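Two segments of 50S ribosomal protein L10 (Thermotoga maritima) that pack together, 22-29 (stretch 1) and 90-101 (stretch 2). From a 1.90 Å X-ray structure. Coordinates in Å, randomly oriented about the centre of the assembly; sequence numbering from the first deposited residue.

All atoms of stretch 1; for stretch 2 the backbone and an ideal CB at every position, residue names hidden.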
# COMPACT_ATOMS: atom_id res chain seq x y z
N THR A 22 -19.02 16.80 13.55
CA THR A 22 -18.57 16.72 12.16
C THR A 22 -17.44 15.72 11.94
O THR A 22 -16.67 15.45 12.86
CB THR A 22 -18.08 18.08 11.68
OG1 THR A 22 -17.16 18.62 12.64
CG2 THR A 22 -19.26 19.03 11.49
N SER A 23 -17.35 15.19 10.72
CA SER A 23 -16.31 14.23 10.38
C SER A 23 -15.29 14.93 9.47
O SER A 23 -14.23 14.39 9.16
CB SER A 23 -16.91 13.02 9.67
OG SER A 23 -17.42 13.36 8.39
N LEU A 24 -15.63 16.15 9.07
CA LEU A 24 -14.77 16.96 8.22
C LEU A 24 -15.08 18.43 8.42
O LEU A 24 -16.24 18.84 8.55
CB LEU A 24 -14.97 16.60 6.73
CG LEU A 24 -14.40 17.64 5.75
CD1 LEU A 24 -12.88 17.60 5.82
CD2 LEU A 24 -14.85 17.36 4.31
N ILE A 25 -14.01 19.22 8.48
CA ILE A 25 -14.08 20.67 8.58
C ILE A 25 -12.92 21.09 7.68
O ILE A 25 -11.76 20.83 7.98
CB ILE A 25 -13.81 21.19 10.03
CG1 ILE A 25 -14.91 20.71 10.98
CG2 ILE A 25 -13.80 22.72 10.03
CD1 ILE A 25 -14.67 21.09 12.46
N LEU A 26 -13.24 21.70 6.54
CA LEU A 26 -12.21 22.16 5.62
C LEU A 26 -12.39 23.66 5.42
O LEU A 26 -13.49 24.15 5.14
CB LEU A 26 -12.30 21.39 4.28
CG LEU A 26 -11.29 21.75 3.19
CD1 LEU A 26 -11.12 20.61 2.21
CD2 LEU A 26 -11.74 23.02 2.49
N PHE A 27 -11.29 24.40 5.56
CA PHE A 27 -11.32 25.84 5.44
C PHE A 27 -10.88 26.28 4.06
O PHE A 27 -9.80 25.91 3.61
CB PHE A 27 -10.40 26.44 6.49
CG PHE A 27 -10.76 26.02 7.89
CD1 PHE A 27 -11.76 26.70 8.59
CD2 PHE A 27 -10.12 24.94 8.49
CE1 PHE A 27 -12.11 26.30 9.89
CE2 PHE A 27 -10.47 24.53 9.79
CZ PHE A 27 -11.46 25.22 10.49
N ALA A 28 -11.72 27.09 3.42
CA ALA A 28 -11.46 27.58 2.07
C ALA A 28 -11.60 29.09 1.87
O ALA A 28 -12.43 29.74 2.50
CB ALA A 28 -12.38 26.86 1.09
N ASP A 29 -10.77 29.62 0.98
CA ASP A 29 -10.81 31.03 0.61
C ASP A 29 -11.78 31.04 -0.56
O ASP A 29 -11.48 30.48 -1.61
CB ASP A 29 -9.43 31.49 0.14
CG ASP A 29 -9.44 32.89 -0.45
OD1 ASP A 29 -10.53 33.40 -0.78
OD2 ASP A 29 -8.35 33.48 -0.60
N UNK A 90 -23.01 13.99 8.05
CA UNK A 90 -23.49 12.65 7.76
C UNK A 90 -22.95 12.15 6.44
O UNK A 90 -22.98 12.86 5.44
CB UNK A 90 -25.02 12.62 7.75
N UNK A 91 -22.45 10.92 6.44
CA UNK A 91 -21.88 10.31 5.25
C UNK A 91 -20.35 10.34 5.32
O UNK A 91 -19.78 11.12 6.08
CB UNK A 91 -22.38 11.03 3.99
N UNK A 92 -19.69 9.50 4.53
CA UNK A 92 -18.23 9.49 4.53
C UNK A 92 -17.78 10.84 3.96
O UNK A 92 -18.22 11.25 2.89
CB UNK A 92 -17.67 8.32 3.72
N UNK A 93 -16.89 11.55 4.68
CA UNK A 93 -16.37 12.87 4.30
C UNK A 93 -15.44 13.02 3.09
O UNK A 93 -15.36 14.10 2.51
CB UNK A 93 -15.62 13.42 5.51
N UNK A 94 -14.75 11.95 2.72
CA UNK A 94 -13.81 12.04 1.61
C UNK A 94 -14.36 12.61 0.31
O UNK A 94 -13.71 13.43 -0.33
CB UNK A 94 -13.25 10.64 1.33
N UNK A 95 -15.57 12.20 -0.07
CA UNK A 95 -16.16 12.68 -1.31
C UNK A 95 -16.37 14.21 -1.36
O UNK A 95 -16.35 14.81 -2.43
CB UNK A 95 -17.50 11.98 -1.52
N UNK A 96 -16.58 14.84 -0.21
CA UNK A 96 -16.78 16.29 -0.19
C UNK A 96 -15.48 17.01 -0.51
O UNK A 96 -15.47 18.05 -1.16
CB UNK A 96 -17.31 16.74 1.17
N UNK A 97 -14.36 16.46 -0.04
CA UNK A 97 -13.08 17.08 -0.33
C UNK A 97 -12.86 17.02 -1.85
O UNK A 97 -12.49 18.02 -2.48
CB UNK A 97 -11.95 16.39 0.43
N UNK A 98 -13.12 15.86 -2.45
CA UNK A 98 -12.97 15.70 -3.90
C UNK A 98 -13.83 16.68 -4.67
O UNK A 98 -13.40 17.26 -5.67
CB UNK A 98 -13.32 14.27 -4.32
N UNK A 99 -15.07 16.85 -4.20
CA UNK A 99 -16.00 17.77 -4.85
C UNK A 99 -15.50 19.21 -4.87
O UNK A 99 -15.54 19.87 -5.91
CB UNK A 99 -17.36 17.71 -4.15
N UNK A 100 -15.02 19.72 -3.74
CA UNK A 100 -14.57 21.10 -3.71
C UNK A 100 -13.21 21.25 -4.40
O UNK A 100 -12.90 22.31 -4.93
CB UNK A 100 -14.49 21.60 -2.27
N UNK A 101 -12.42 20.19 -4.38
CA UNK A 101 -11.11 20.22 -5.03
C UNK A 101 -11.33 20.37 -6.54
O UNK A 101 -10.73 21.23 -7.19
CB UNK A 101 -10.30 18.96 -4.71

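Strand 24-28 and the helix of stretch 2 run nearly parallel, 19° apart with axes 9.6 Å apart at closest approach. Stretch 1 offers the helix alternate side chains: L24, L26 and A28.

Position 90 points its CB away from stretch 1, with nothing of it near; almost any residue would do, as far as stretch 1 is concerned. It is E90, its chain extended. Position 91 has phi 103° and psi 160°, where a CB would be jammed against the preceding carbonyl O. That by itself calls for glycine, and G91 is there. Its carbonyl still serves the contact: one water lies 2.8 Å from G91 O, to which it donates, and 2.8 Å from S23 OG.

Position 92 also points away, just before the turn into the helix, where free amides ahead favour Asp, Asn, Ser or Thr. D92 caps: the backbone N of 94 donates to D92 OD1 at 3.1 Å.

Position 93 is the tight one. Its ideal CB points toward stretch 1, 3.4 Å from S23 OG and 3.5 Å from L24 CB, so a compact side chain is wanted; phi of -69° admits proline. The residue is P93, whose CB lies 3.5 Å from L24 CB and 3.3 Å from S23 OG, a close packing contact without a hydrogen bond.

Positions 94 and 95 point away, and stretch 1 constrains neither; helix formers of many kinds fit. They hold V94 and E95.

At 96 the CB points toward stretch 1 and already sits 4.0 Å from L24 CD2. A small apolar residue suits a CB already in contact, though that distance alone does not exclude a larger one; A96 touches with its methyl.

Position 97 points sideways, its ideal CB 4.7 Å from L26 CD1 and 4.9 Å from L24 CD2. That leaves room for branches: Val, Ile or Leu. The residue is V97, chi1 t. V97 CG2 lies 3.7 Å from L24 CD2 and also 4.4 Å from L26 CD1, which V97 CG1 approaches to 4.2 Å.

Positions 98 and 99 are out of reach, so stretch 1 sets no preference; they are K98 and I99.

Position 100 points toward stretch 1, but its ideal CB has nothing within 5.5 Å, so a longer apolar chain is needed: Ile, Leu or Met. I100, t at both chi angles, spans the gap, with CD1 4.2 Å from A28 CB and CG2 4.4 Å from L26 CD1.

Position 101 starts sideways with no neighbour in stretch 1, leaving a large residue free to lead away, as Y101 does.

Stretch 2 90-101: EGDPVEAVKIIY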
# COMPACT_ATOMS: atom_id res chain seq x y z
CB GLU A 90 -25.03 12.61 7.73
CG GLU A 90 -25.54 11.17 7.76
CD GLU A 90 -27.04 11.05 7.63
OE1 GLU A 90 -27.55 9.93 7.84
OE2 GLU A 90 -27.72 12.05 7.31
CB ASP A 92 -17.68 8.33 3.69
CG ASP A 92 -16.17 8.20 3.80
OD1 ASP A 92 -15.48 8.93 3.07
OD2 ASP A 92 -15.70 7.40 4.63
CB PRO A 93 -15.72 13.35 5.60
CG PRO A 93 -15.15 12.09 6.17
CD PRO A 93 -16.29 11.10 5.96
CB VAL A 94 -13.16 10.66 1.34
CG1 VAL A 94 -12.30 10.72 0.08
CG2 VAL A 94 -12.28 10.28 2.54
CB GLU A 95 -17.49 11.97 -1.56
CG GLU A 95 -18.25 12.49 -2.78
CD GLU A 95 -17.54 12.17 -4.09
OE1 GLU A 95 -17.93 12.73 -5.13
OE2 GLU A 95 -16.59 11.35 -4.07
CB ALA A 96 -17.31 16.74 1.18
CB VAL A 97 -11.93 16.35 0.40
CG1 VAL A 97 -10.60 17.06 0.11
CG2 VAL A 97 -12.21 16.33 1.92
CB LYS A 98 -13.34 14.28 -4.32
CG LYS A 98 -13.14 14.01 -5.81
CD LYS A 98 -13.86 12.76 -6.28
CE LYS A 98 -13.57 11.56 -5.38
NZ LYS A 98 -12.12 11.19 -5.37
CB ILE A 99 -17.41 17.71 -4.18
CG1 ILE A 99 -18.07 16.35 -4.47
CG2 ILE A 99 -18.31 18.83 -4.71
CD1 ILE A 99 -19.37 16.11 -3.73
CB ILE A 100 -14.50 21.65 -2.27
CG1 ILE A 100 -14.38 23.18 -2.31
CG2 ILE A 100 -13.33 21.03 -1.53
CD1 ILE A 100 -14.43 23.84 -0.94
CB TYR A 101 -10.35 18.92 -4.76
CG TYR A 101 -8.97 18.86 -5.38
CD1 TYR A 101 -7.89 19.54 -4.81
CD2 TYR A 101 -8.74 18.14 -6.56
CE1 TYR A 101 -6.62 19.50 -5.39
CE2 TYR A 101 -7.47 18.10 -7.15
CZ TYR A 101 -6.42 18.78 -6.55
OH TYR A 101 -5.16 18.73 -7.13
O HOH W 1 -20.08 12.36 8.56
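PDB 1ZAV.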